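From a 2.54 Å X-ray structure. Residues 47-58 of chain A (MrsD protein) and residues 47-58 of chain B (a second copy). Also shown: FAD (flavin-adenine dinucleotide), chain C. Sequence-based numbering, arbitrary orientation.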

# COMPACT_ATOMS: atom_id res chain seq x y z
N GLU A 47 21.09 2.30 9.64
CA GLU A 47 20.13 3.24 9.05
C GLU A 47 18.90 3.47 9.90
O GLU A 47 18.36 4.58 9.89
CB GLU A 47 19.67 2.79 7.68
CG GLU A 47 20.52 3.29 6.56
CD GLU A 47 19.93 2.95 5.21
OE1 GLU A 47 18.98 3.65 4.76
OE2 GLU A 47 20.40 1.96 4.60
N ASP A 48 18.44 2.44 10.61
CA ASP A 48 17.26 2.60 11.46
C ASP A 48 17.58 3.54 12.62
O ASP A 48 16.69 4.22 13.15
CB ASP A 48 16.77 1.26 12.05
CG ASP A 48 16.21 0.32 11.01
OD1 ASP A 48 15.74 0.83 9.96
OD2 ASP A 48 16.21 -0.92 11.24
N LEU A 49 18.84 3.54 13.03
CA LEU A 49 19.28 4.40 14.13
C LEU A 49 19.49 5.83 13.64
O LEU A 49 19.01 6.78 14.28
CB LEU A 49 20.57 3.87 14.74
CG LEU A 49 20.32 2.67 15.65
CD1 LEU A 49 21.61 2.00 16.07
CD2 LEU A 49 19.55 3.15 16.87
N ILE A 50 20.20 5.97 12.52
CA ILE A 50 20.48 7.28 11.94
C ILE A 50 20.34 7.15 10.42
O ILE A 50 21.12 6.46 9.76
CB ILE A 50 21.90 7.78 12.37
CG1 ILE A 50 22.10 9.23 11.91
CG2 ILE A 50 23.01 6.87 11.80
CD1 ILE A 50 23.44 9.84 12.37
N PRO A 51 19.32 7.80 9.85
CA PRO A 51 19.01 7.79 8.42
C PRO A 51 20.21 8.07 7.52
O PRO A 51 21.04 8.94 7.81
CB PRO A 51 17.95 8.89 8.27
CG PRO A 51 17.29 8.92 9.60
CD PRO A 51 18.45 8.76 10.57
N ALA A 52 20.28 7.35 6.40
CA ALA A 52 21.34 7.59 5.44
C ALA A 52 21.35 9.07 5.00
O ALA A 52 22.42 9.64 4.81
CB ALA A 52 21.16 6.68 4.23
N HIS A 53 20.17 9.68 4.84
CA HIS A 53 20.12 11.09 4.43
C HIS A 53 20.76 11.98 5.49
O HIS A 53 21.32 13.03 5.18
CB HIS A 53 18.69 11.57 4.16
CG HIS A 53 18.07 10.98 2.93
ND1 HIS A 53 18.72 10.93 1.72
CD2 HIS A 53 16.86 10.39 2.74
CE1 HIS A 53 17.94 10.34 0.83
NE2 HIS A 53 16.81 10.00 1.42
N THR A 54 20.66 11.58 6.75
CA THR A 54 21.25 12.40 7.78
C THR A 54 22.75 12.28 7.61
O THR A 54 23.45 13.27 7.48
CB THR A 54 20.87 11.93 9.19
OG1 THR A 54 19.44 11.91 9.32
CG2 THR A 54 21.45 12.88 10.24
N VAL A 55 23.25 11.05 7.58
CA VAL A 55 24.68 10.84 7.44
C VAL A 55 25.24 11.51 6.16
O VAL A 55 26.44 11.79 6.07
CB VAL A 55 24.99 9.30 7.46
CG1 VAL A 55 26.52 9.03 7.32
CG2 VAL A 55 24.46 8.68 8.75
N SER A 56 24.40 11.78 5.17
CA SER A 56 24.91 12.38 3.95
C SER A 56 25.28 13.85 4.12
O SER A 56 25.93 14.44 3.25
CB SER A 56 23.89 12.24 2.81
OG SER A 56 22.82 13.15 2.98
N TYR A 57 24.85 14.45 5.22
CA TYR A 57 25.21 15.84 5.46
C TYR A 57 26.65 15.95 5.99
O TYR A 57 27.20 17.04 6.11
CB TYR A 57 24.27 16.47 6.49
CG TYR A 57 22.84 16.59 6.02
CD1 TYR A 57 21.82 15.89 6.66
CD2 TYR A 57 22.51 17.38 4.93
CE1 TYR A 57 20.51 15.96 6.21
CE2 TYR A 57 21.20 17.46 4.48
CZ TYR A 57 20.20 16.75 5.13
OH TYR A 57 18.89 16.83 4.70
N PHE A 58 27.26 14.80 6.30
CA PHE A 58 28.61 14.79 6.87
C PHE A 58 29.64 14.05 6.05
O PHE A 58 30.71 13.72 6.56
CB PHE A 58 28.58 14.18 8.28
CG PHE A 58 27.50 14.74 9.16
CD1 PHE A 58 26.42 13.95 9.55
CD2 PHE A 58 27.56 16.06 9.61
CE1 PHE A 58 25.42 14.46 10.38
CE2 PHE A 58 26.56 16.59 10.45
CZ PHE A 58 25.49 15.79 10.84
N GLU B 47 12.25 14.54 13.48
CA GLU B 47 12.17 13.09 13.35
C GLU B 47 12.80 12.55 12.08
O GLU B 47 13.36 11.45 12.10
CB GLU B 47 10.75 12.58 13.42
CG GLU B 47 10.27 12.27 14.79
CD GLU B 47 8.90 11.62 14.78
OE1 GLU B 47 8.81 10.40 14.51
OE2 GLU B 47 7.92 12.35 15.04
N ASP B 48 12.69 13.30 10.98
CA ASP B 48 13.29 12.84 9.72
C ASP B 48 14.81 12.83 9.84
O ASP B 48 15.50 12.04 9.17
CB ASP B 48 12.91 13.74 8.53
CG ASP B 48 11.44 13.65 8.17
OD1 ASP B 48 10.83 12.60 8.47
OD2 ASP B 48 10.91 14.62 7.57
N LEU B 49 15.33 13.73 10.66
CA LEU B 49 16.78 13.82 10.87
C LEU B 49 17.25 12.74 11.84
O LEU B 49 18.24 12.04 11.56
CB LEU B 49 17.16 15.19 11.42
CG LEU B 49 17.15 16.26 10.32
CD1 LEU B 49 17.28 17.66 10.90
CD2 LEU B 49 18.28 15.97 9.37
N ILE B 50 16.54 12.60 12.96
CA ILE B 50 16.88 11.60 13.97
C ILE B 50 15.57 11.00 14.48
O ILE B 50 14.76 11.67 15.12
CB ILE B 50 17.74 12.25 15.12
CG1 ILE B 50 18.25 11.16 16.06
CG2 ILE B 50 16.92 13.31 15.89
CD1 ILE B 50 19.17 11.70 17.18
N PRO B 51 15.34 9.72 14.18
CA PRO B 51 14.15 8.97 14.58
C PRO B 51 13.77 9.10 16.05
O PRO B 51 14.64 9.09 16.94
CB PRO B 51 14.51 7.52 14.24
CG PRO B 51 15.48 7.64 13.13
CD PRO B 51 16.34 8.82 13.56
N ALA B 52 12.47 9.20 16.31
CA ALA B 52 12.01 9.26 17.68
C ALA B 52 12.52 8.05 18.48
O ALA B 52 12.86 8.19 19.66
CB ALA B 52 10.48 9.31 17.72
N HIS B 53 12.57 6.86 17.86
CA HIS B 53 13.05 5.68 18.58
C HIS B 53 14.52 5.84 18.97
O HIS B 53 14.96 5.31 19.98
CB HIS B 53 12.90 4.39 17.74
CG HIS B 53 11.48 3.95 17.55
ND1 HIS B 53 10.58 3.87 18.60
CD2 HIS B 53 10.79 3.59 16.44
CE1 HIS B 53 9.41 3.48 18.14
NE2 HIS B 53 9.51 3.30 16.83
N THR B 54 15.27 6.58 18.17
CA THR B 54 16.66 6.76 18.51
C THR B 54 16.68 7.65 19.73
O THR B 54 17.26 7.30 20.75
CB THR B 54 17.46 7.44 17.38
OG1 THR B 54 17.33 6.67 16.18
CG2 THR B 54 18.94 7.53 17.77
N VAL B 55 16.02 8.79 19.65
CA VAL B 55 16.00 9.72 20.77
C VAL B 55 15.45 9.06 22.06
O VAL B 55 15.72 9.52 23.17
CB VAL B 55 15.17 11.00 20.39
CG1 VAL B 55 15.14 12.01 21.56
CG2 VAL B 55 15.76 11.64 19.13
N SER B 56 14.70 7.97 21.94
CA SER B 56 14.14 7.35 23.13
C SER B 56 15.19 6.60 23.95
O SER B 56 14.95 6.21 25.09
CB SER B 56 13.00 6.40 22.77
OG SER B 56 13.50 5.21 22.21
N TYR B 57 16.35 6.37 23.36
CA TYR B 57 17.41 5.69 24.10
C TYR B 57 18.12 6.68 25.05
O TYR B 57 18.94 6.27 25.88
CB TYR B 57 18.46 5.12 23.14
CG TYR B 57 17.94 4.02 22.26
CD1 TYR B 57 17.89 4.18 20.88
CD2 TYR B 57 17.47 2.83 22.80
CE1 TYR B 57 17.37 3.18 20.05
CE2 TYR B 57 16.96 1.82 21.98
CZ TYR B 57 16.91 2.01 20.61
OH TYR B 57 16.42 1.02 19.79
N PHE B 58 17.79 7.97 24.94
CA PHE B 58 18.45 8.99 25.76
C PHE B 58 17.51 9.78 26.65
O PHE B 58 17.89 10.85 27.14
CB PHE B 58 19.21 9.97 24.86
CG PHE B 58 20.07 9.30 23.83
CD1 PHE B 58 19.76 9.39 22.48
CD2 PHE B 58 21.21 8.59 24.21
CE1 PHE B 58 20.57 8.78 21.51
CE2 PHE B 58 22.04 7.97 23.25
CZ PHE B 58 21.72 8.07 21.90
PA FAD C . 22.46 -5.85 9.94
O1A FAD C . 21.88 -4.47 10.24
O2A FAD C . 22.73 -6.20 8.48
O5B FAD C . 21.51 -7.04 10.54
C5B FAD C . 20.49 -6.83 11.56
C4B FAD C . 19.10 -6.68 10.95
O4B FAD C . 19.20 -6.31 9.58
C3B FAD C . 18.25 -7.97 10.95
O3B FAD C . 17.12 -7.66 11.77
C2B FAD C . 17.97 -8.21 9.51
O2B FAD C . 16.78 -8.83 9.11
C1B FAD C . 18.10 -6.82 8.88
N9A FAD C . 18.46 -6.69 7.43
C8A FAD C . 19.71 -6.97 6.71
N7A FAD C . 19.65 -6.74 5.42
C5A FAD C . 18.31 -6.28 5.19
C6A FAD C . 17.57 -5.87 4.01
N6A FAD C . 18.13 -5.83 2.79
N1A FAD C . 16.20 -5.49 4.17
C2A FAD C . 15.59 -5.51 5.40
N3A FAD C . 16.24 -5.89 6.61
C4A FAD C . 17.64 -6.27 6.35
N1 FAD C . 25.57 -5.13 18.32
C2 FAD C . 26.93 -4.97 18.54
O2 FAD C . 27.74 -5.90 18.29
N3 FAD C . 27.40 -3.74 19.04
C4 FAD C . 26.57 -2.60 19.37
O4 FAD C . 27.10 -1.52 19.83
C4X FAD C . 25.21 -2.79 19.12
N5 FAD C . 24.35 -1.68 19.39
C5X FAD C . 22.96 -1.83 19.12
C6 FAD C . 22.05 -0.76 19.37
C7 FAD C . 20.62 -0.84 19.12
C7M FAD C . 19.74 0.41 19.42
C8 FAD C . 20.09 -2.10 18.57
C8M FAD C . 18.62 -2.33 18.24
C9 FAD C . 20.93 -3.19 18.30
C9A FAD C . 22.36 -3.11 18.56
N10 FAD C . 23.37 -4.21 18.32
C10 FAD C . 24.74 -4.05 18.59
C1' FAD C . 22.87 -5.44 17.80
C2' FAD C . 23.06 -5.69 16.34
O2' FAD C . 22.33 -4.61 15.60
C3' FAD C . 22.47 -6.99 15.94
O3' FAD C . 23.32 -8.11 16.30
C4' FAD C . 22.17 -7.12 14.42
O4' FAD C . 21.53 -8.42 14.20
C5' FAD C . 23.38 -7.04 13.52
O5' FAD C . 23.68 -5.68 13.19
P FAD C . 24.57 -5.30 11.94
O1P FAD C . 24.65 -3.83 11.94
O2P FAD C . 25.87 -6.05 12.04
O3P FAD C . 23.83 -6.00 10.69
O HOH W 1 15.59 4.26 15.83
O HOH W 2 17.49 12.46 7.11

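An exact two-fold axis relates the two stretches, so every contact away from the axis is made twice and one half of the interface describes the whole. Each copy brings the last turn of one helix, Asp A48 and Leu A49, a break at Ile A50 and Pro A51, and a short helix beginning at Ala A52. The register sets the end of one helix against the first turn of the partner's next: the CA atoms of Leu A49 and Thr B54 lie 5.6 Å apart, as do those of Thr A54 and Leu B49.

The first rule is to use the carbonyl left at the break in the helix. Ile A50, at phi/psi -140/112, leaves helical geometry, and no amide within the stretch bonds to the O of Leu A49. The OG1 of Thr B54 donates to the O of Leu A49 at 2.5 Å, a very short bond. Thr B54 points its CB toward the other copy and, with chi1 in the m well, delivers its hydroxyl directly to that oxygen. Water 1 fills the remaining polar gap, donating to Asp A48 O at 2.9 Å and to Thr B54 OG1 at 3.0 Å, so the threonine oxygen gives one hydrogen bond and receives another. Water 2 repeats the bridge between Thr A54 and Asp B48.

At the axis the bumps are the proline rings. Pro A51 and Pro B51 meet each other with their CD atoms 3.7 Å apart, and each ring also presses against the partner's helix end: Pro B51 CD lies 3.4 Å from Leu A49 O, and Pro B51 CG lies 3.6 Å from Asp A48 O. The ring of Pro B51 thus sits in a recess at the partner's helix end, lined by the O atoms of Asp A48 and Leu A49 and by the ring of Pro A51. The compact, puckered ring covers these backbone oxygens without asking for a hydrogen bond. Pro A51 also starts its own helix, its O accepting from Val A55 N at 3.1 Å.

Farther from the axis, leucine meets tyrosine. The CA-to-CB bond of Leu A49 points away from the partner, yet the end of the side chain comes nearer, and its CD2 packs 3.9 Å from Tyr B57 CE1, approaching the ring obliquely. Leu A49 has 73 Å² covered by the other stretch, matched by Leu B49 as the largest share here, out of 382 Å² buried in total. The flavin-adenine dinucleotide extends this apolar patch: its methyl C7M sits 3.7 Å from Leu A49 CD2 and 3.4 Å from Tyr B57 OH, so leucine, tyrosine and flavin methyl close around one another where the two chains meet.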